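Local coordinates for protein gluconate kinase (Lactobacillus acidophilus, PDB 3LL3) that binds ATP and D-xylulose as a kinase of the FGGY family and probably phosphorylates a sugar or sugar acid such as gluconate, at residues A[47-52]-A[93-98]; A[82-87]-A[153-158]. One frame throughout, in Å; residues are numbered along the deposited sequence.

Contact 1: A[47-52]-A[93-98]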
loop_
_atom_site.group_PDB
_atom_site.type_symbol
_atom_site.label_atom_id
_atom_site.label_comp_id
_atom_site.label_asym_id
_atom_site.label_seq_id
_atom_site.Cartn_x
_atom_site.Cartn_y
_atom_site.Cartn_z
ATOM N N GLU A 47 2.110 -35.499 4.240
ATOM C CA GLU A 47 3.146 -36.097 5.063
ATOM C C GLU A 47 2.926 -37.593 5.164
ATOM O O GLU A 47 1.808 -38.085 4.966
ATOM C CB GLU A 47 3.253 -35.421 6.439
ATOM C CG GLU A 47 1.934 -35.007 7.054
ATOM C CD GLU A 47 2.085 -33.930 8.134
ATOM O OE1 GLU A 47 1.282 -33.938 9.091
ATOM O OE2 GLU A 47 2.996 -33.081 8.035
ATOM N N ASP A 48 4.007 -38.314 5.448
ATOM C CA ASP A 48 3.983 -39.774 5.512
ATOM C C ASP A 48 3.473 -40.250 6.876
ATOM O O ASP A 48 4.129 -40.041 7.901
ATOM C CB ASP A 48 5.386 -40.325 5.231
ATOM C CG ASP A 48 5.426 -41.853 5.151
ATOM O OD1 ASP A 48 4.478 -42.525 5.617
ATOM O OD2 ASP A 48 6.428 -42.383 4.625
ATOM N N PRO A 49 2.285 -40.880 6.892
ATOM C CA PRO A 49 1.684 -41.354 8.141
ATOM C C PRO A 49 2.610 -42.310 8.893
ATOM O O PRO A 49 2.602 -42.285 10.120
ATOM C CB PRO A 49 0.418 -42.073 7.667
ATOM C CG PRO A 49 0.079 -41.410 6.406
ATOM C CD PRO A 49 1.395 -41.113 5.743
ATOM N N LYS A 50 3.395 -43.113 8.175
ATOM C CA LYS A 50 4.366 -44.015 8.811
ATOM C C LYS A 50 5.454 -43.261 9.605
ATOM O O LYS A 50 5.804 -43.657 10.724
ATOM C CB LYS A 50 5.009 -44.943 7.774
ATOM C CG LYS A 50 4.067 -45.990 7.222
ATOM C CD LYS A 50 4.679 -46.739 6.051
ATOM C CE LYS A 50 3.984 -48.068 5.840
ATOM N NZ LYS A 50 4.080 -48.922 7.059
ATOM N N LEU A 51 5.983 -42.188 9.019
ATOM C CA LEU A 51 6.940 -41.315 9.706
ATOM C C LEU A 51 6.334 -40.670 10.943
ATOM O O LEU A 51 6.964 -40.616 12.003
ATOM C CB LEU A 51 7.457 -40.223 8.766
ATOM C CG LEU A 51 8.629 -40.623 7.875
ATOM C CD1 LEU A 51 8.410 -42.023 7.314
ATOM C CD2 LEU A 51 8.836 -39.619 6.756
ATOM N N ILE A 52 5.113 -40.172 10.807
ATOM C CA ILE A 52 4.444 -39.545 11.933
ATOM C C ILE A 52 4.267 -40.557 13.053
ATOM O O ILE A 52 4.561 -40.261 14.221
ATOM C CB ILE A 52 3.081 -38.952 11.536
ATOM C CG1 ILE A 52 3.287 -37.771 10.584
ATOM C CG2 ILE A 52 2.310 -38.533 12.772
ATOM C CD1 ILE A 52 2.006 -37.061 10.171
ATOM N N LEU A 93 -3.106 -46.144 1.151
ATOM C CA LEU A 93 -3.304 -45.918 -0.278
ATOM C C LEU A 93 -2.792 -44.535 -0.671
ATOM O O LEU A 93 -2.530 -44.268 -1.851
ATOM C CB LEU A 93 -4.792 -46.007 -0.633
ATOM C CG LEU A 93 -5.446 -47.388 -0.698
ATOM C CD1 LEU A 93 -6.959 -47.288 -0.907
ATOM C CD2 LEU A 93 -4.810 -48.212 -1.802
ATOM N N THR A 94 -2.685 -43.651 0.323
ATOM C CA THR A 94 -2.270 -42.269 0.108
ATOM C C THR A 94 -1.403 -41.846 1.287
ATOM O O THR A 94 -1.369 -42.518 2.315
ATOM C CB THR A 94 -3.473 -41.296 0.116
ATOM O OG1 THR A 94 -4.030 -41.259 1.431
ATOM C CG2 THR A 94 -4.567 -41.722 -0.856
ATOM N N ASN A 95 -0.706 -40.731 1.139
ATOM C CA ASN A 95 -0.110 -40.063 2.294
ATOM C C ASN A 95 -1.189 -39.312 3.063
ATOM O O ASN A 95 -2.365 -39.338 2.695
ATOM C CB ASN A 95 0.967 -39.077 1.849
ATOM C CG ASN A 95 2.234 -39.764 1.393
ATOM O OD1 ASN A 95 2.698 -40.713 2.016
ATOM N ND2 ASN A 95 2.810 -39.276 0.303
ATOM N N SER A 96 -0.793 -38.623 4.126
ATOM C CA SER A 96 -1.724 -37.764 4.826
ATOM C C SER A 96 -1.791 -36.450 4.073
ATOM O O SER A 96 -0.811 -35.709 4.018
ATOM C CB SER A 96 -1.277 -37.536 6.267
ATOM O OG SER A 96 -2.179 -36.676 6.939
ATOM N N ILE A 97 -2.942 -36.171 3.475
ATOM C CA ILE A 97 -3.138 -34.930 2.738
ATOM C C ILE A 97 -3.564 -33.855 3.728
ATOM O O ILE A 97 -4.702 -33.858 4.193
ATOM C CB ILE A 97 -4.219 -35.104 1.656
ATOM C CG1 ILE A 97 -3.888 -36.305 0.768
ATOM C CG2 ILE A 97 -4.353 -33.844 0.812
ATOM C CD1 ILE A 97 -4.846 -36.481 -0.358
ATOM N N THR A 98 -2.648 -32.951 4.073
ATOM C CA THR A 98 -2.904 -31.993 5.158
ATOM C C THR A 98 -3.856 -30.872 4.792
ATOM O O THR A 98 -4.171 -30.659 3.626
ATOM C CB THR A 98 -1.609 -31.341 5.666
ATOM O OG1 THR A 98 -1.143 -30.386 4.702
ATOM C CG2 THR A 98 -0.547 -32.411 5.917
HETATM O O HOH W 1 -0.928 -35.121 8.570
#

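Contact 2: A[82-87]-A[153-158]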
loop_
_atom_site.group_PDB
_atom_site.type_symbol
_atom_site.label_atom_id
_atom_site.label_comp_id
_atom_site.label_asym_id
_atom_site.label_seq_id
_atom_site.Cartn_x
_atom_site.Cartn_y
_atom_site.Cartn_z
ATOM N N SER A 82 -7.014 -33.378 7.916
ATOM C CA SER A 82 -6.144 -34.293 7.184
ATOM C C SER A 82 -6.964 -35.470 6.644
ATOM O O SER A 82 -8.000 -35.824 7.196
ATOM C CB SER A 82 -4.987 -34.803 8.047
ATOM O OG SER A 82 -5.420 -35.777 8.996
ATOM N N LEU A 83 -6.484 -36.065 5.561
ATOM C CA LEU A 83 -7.215 -37.121 4.888
ATOM C C LEU A 83 -6.257 -38.211 4.436
ATOM O O LEU A 83 -5.249 -37.938 3.789
ATOM C CB LEU A 83 -7.965 -36.552 3.685
ATOM C CG LEU A 83 -8.779 -37.583 2.901
ATOM C CD1 LEU A 83 -9.787 -38.242 3.840
ATOM C CD2 LEU A 83 -9.477 -36.932 1.713
ATOM N N ILE A 84 -6.589 -39.446 4.791
ATOM C CA ILE A 84 -5.772 -40.609 4.465
ATOM C C ILE A 84 -6.678 -41.740 4.011
ATOM O O ILE A 84 -7.680 -42.020 4.676
ATOM C CB ILE A 84 -5.065 -41.150 5.715
ATOM C CG1 ILE A 84 -4.147 -40.095 6.335
ATOM C CG2 ILE A 84 -4.317 -42.452 5.397
ATOM C CD1 ILE A 84 -3.625 -40.499 7.696
ATOM N N GLY A 85 -6.309 -42.410 2.917
ATOM C CA GLY A 85 -7.069 -43.558 2.434
ATOM C C GLY A 85 -6.424 -44.908 2.753
ATOM O O GLY A 85 -5.227 -45.104 2.535
ATOM N N LEU A 86 -7.219 -45.838 3.271
ATOM C CA LEU A 86 -6.770 -47.207 3.500
ATOM C C LEU A 86 -7.461 -48.167 2.525
ATOM O O LEU A 86 -8.643 -48.011 2.249
ATOM C CB LEU A 86 -7.100 -47.643 4.930
ATOM C CG LEU A 86 -6.498 -46.831 6.084
ATOM C CD1 LEU A 86 -6.889 -47.476 7.391
ATOM C CD2 LEU A 86 -4.987 -46.731 5.947
ATOM N N GLY A 87 -6.734 -49.166 2.033
ATOM C CA GLY A 87 -7.325 -50.218 1.216
ATOM C C GLY A 87 -7.975 -51.324 2.037
ATOM O O GLY A 87 -8.051 -51.246 3.260
ATOM N N LYS A 153 -11.530 -47.147 3.597
ATOM C CA LYS A 153 -11.605 -46.260 4.764
ATOM C C LYS A 153 -11.001 -44.910 4.427
ATOM O O LYS A 153 -9.949 -44.833 3.792
ATOM C CB LYS A 153 -10.872 -46.855 5.971
ATOM C CG LYS A 153 -11.541 -48.111 6.555
ATOM C CD LYS A 153 -12.873 -47.746 7.184
ATOM C CE LYS A 153 -13.378 -48.824 8.131
ATOM N NZ LYS A 153 -13.920 -49.974 7.405
ATOM N N TRP A 154 -11.680 -43.846 4.844
ATOM C CA TRP A 154 -11.146 -42.505 4.716
ATOM C C TRP A 154 -11.034 -41.925 6.115
ATOM O O TRP A 154 -12.030 -41.802 6.825
ATOM C CB TRP A 154 -12.072 -41.650 3.855
ATOM C CG TRP A 154 -12.026 -42.025 2.418
ATOM C CD1 TRP A 154 -13.007 -42.652 1.690
ATOM C CD2 TRP A 154 -10.930 -41.822 1.529
ATOM N NE1 TRP A 154 -12.587 -42.826 0.397
ATOM C CE2 TRP A 154 -11.317 -42.324 0.268
ATOM C CE3 TRP A 154 -9.661 -41.252 1.671
ATOM C CZ2 TRP A 154 -10.482 -42.276 -0.840
ATOM C CZ3 TRP A 154 -8.828 -41.198 0.569
ATOM C CH2 TRP A 154 -9.244 -41.718 -0.674
ATOM N N ILE A 155 -9.812 -41.601 6.525
ATOM C CA ILE A 155 -9.570 -41.234 7.914
ATOM C C ILE A 155 -8.621 -40.059 8.006
ATOM O O ILE A 155 -8.103 -39.593 6.996
ATOM C CB ILE A 155 -8.945 -42.409 8.702
ATOM C CG1 ILE A 155 -7.576 -42.759 8.122
ATOM C CG2 ILE A 155 -9.874 -43.643 8.689
ATOM C CD1 ILE A 155 -6.956 -44.038 8.735
ATOM N N GLY A 156 -8.382 -39.596 9.231
ATOM C CA GLY A 156 -7.395 -38.556 9.463
ATOM C C GLY A 156 -6.219 -39.134 10.219
ATOM O O GLY A 156 -6.271 -40.277 10.677
ATOM N N ILE A 157 -5.162 -38.344 10.368
ATOM C CA ILE A 157 -3.947 -38.809 11.030
ATOM C C ILE A 157 -4.177 -39.237 12.484
ATOM O O ILE A 157 -3.521 -40.162 12.973
ATOM C CB ILE A 157 -2.839 -37.733 10.993
ATOM C CG1 ILE A 157 -1.537 -38.303 11.557
ATOM C CG2 ILE A 157 -3.270 -36.499 11.793
ATOM C CD1 ILE A 157 -0.879 -39.329 10.650
ATOM N N LYS A 158 -5.067 -38.563 13.208
ATOM C CA LYS A 158 -5.304 -39.020 14.570
ATOM C C LYS A 158 -5.908 -40.439 14.573
ATOM O O LYS A 158 -5.476 -41.288 15.347
ATOM C CB LYS A 158 -6.127 -38.042 15.420
ATOM C CG LYS A 158 -6.433 -38.593 16.833
ATOM C CD LYS A 158 -6.855 -37.486 17.835
ATOM C CE LYS A 158 -8.308 -37.034 17.622
ATOM N NZ LYS A 158 -9.288 -38.026 18.191
#

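Contact 1: A[47-52]-A[93-98]
Glu47 and Ser96 pair as an antiparallel hydrogen-bonded couple, each backbone giving and taking one bond. Glu47 N reaches Ser96 O at 2.9 Å, and Ser96 N returns to Glu47 O at 2.8 Å. Both side chains lie on one face of this two-stranded sheet, part of the N-terminal domain of the FGGY kinases, where a water joins them: it donates to Glu47 OE1 and lies 2.6 Å from Ser96 OG, a hydroxyl able to give or take a hydrogen bond. With CG between the backbone N and the carbonyl carbon (chi1 38°), Glu47 runs on extended and crosses Thr98 at about a right angle, CD resting 3.8 Å from Thr98 CG2. An alanine in place of Glu47 would probably leave the water without its carboxylate acceptor and take away the CG and CD contacts on the Thr98 methyl. Thr98 OG1 is hydrogen-bonded to Ala45 O and Ala100 N, while Asn95 ND2 is hydrogen-bonded to Glu46 OE1. Asp48, the N-cap of helix 49-65, accepts from Lys50 N at 2.8 Å through OD1, met from above the carboxylate plane. Pro49, which suits a helix's first turn because it needs no N-H there, lays its CD 3.7 Å from Ser96 N. Beyond the pair, Tyr160 and Ile157 of helix 157-166 pack on Pro49 and Ile52 respectively, and Ile84 of strand 84-86 touches Pro49 and Ser96.

Contact 2: A[82-87]-A[153-158]
Ile84 faces Ile155, and Leu86 faces Lys153, as hydrogen-bonded pairs of an antiparallel two-stranded sheet, with Gly85 and Trp154 forming the non-hydrogen-bonded pair between them. The close-packed part lies toward the helix. There Ile155 N gives Ile84 O a 2.9 Å bond, and Ile84 N answers to Ile155 O. Branched side chains suit this face: Ile155 holds CG1 between its backbone N and carbonyl carbon (chi1 63°), which sets that carbon 3.8 Å from Ile84 CB, and its CD1 meets Leu86 CD1 at 3.7 Å where the two side chains cross at about a right angle. Ile84 CD1 reaches on to the backbone of Ile157.

This small sheet belongs to the N-terminal domain of the FGGY kinases, members of the actin-like ATPase clan. Here strand 153-155 turns directly into helix 157-166, with Gly156 at the N-cap. Ser82 OG, from the other segment, takes the N-H of the helix's first residue: Ile157 N points almost straight at it, 2.9 Å away at 168°. A side chain on Gly156 would probably crowd that hydroxyl.

On the Trp154 side the absence of a side chain at Gly85 lets the indole lie close, CZ3 being 3.5 Å from Gly85 CA, while Leu83 CD1 approaches CE3 at 3.7 Å. Leu137 and Leu140 of helix 133-143 cover the indole further.

At the opposite end Leu86 N still gives Lys153 O a sound 3.0 Å bond, but the return bond from Lys153 N to Leu86 O is weak. Side-chain contact there is slight, Lys153 CB lying 4.0 Å from Leu86 CB. Bent at chi2 and again at chi4, the lysine carries its amino group away from strand 84-86, to a weak bond with Glu202 O at this partly exposed edge.

Contact 2 is the more deeply buried of the two; contact 1 is only partly buried, and its Asp48 and Asn95 retain some exposure. Their centres lie 9 Å apart, and the chain between 82 and 98 joins them: Leu93 N probably bonds to Gly85 O, and Ile97 N to Leu83 O, placing 93-98 beside 82-87. Both contacts also meet helix 157-166, which contact 2 begins and against which the helix start of contact 1 packs. The chemistry follows the setting. Contact 1 rests on one backbone pair, a bridging water and small side-chain touches, whereas contact 2 combines three strand pairs and a serine bond with aliphatic and indole packing.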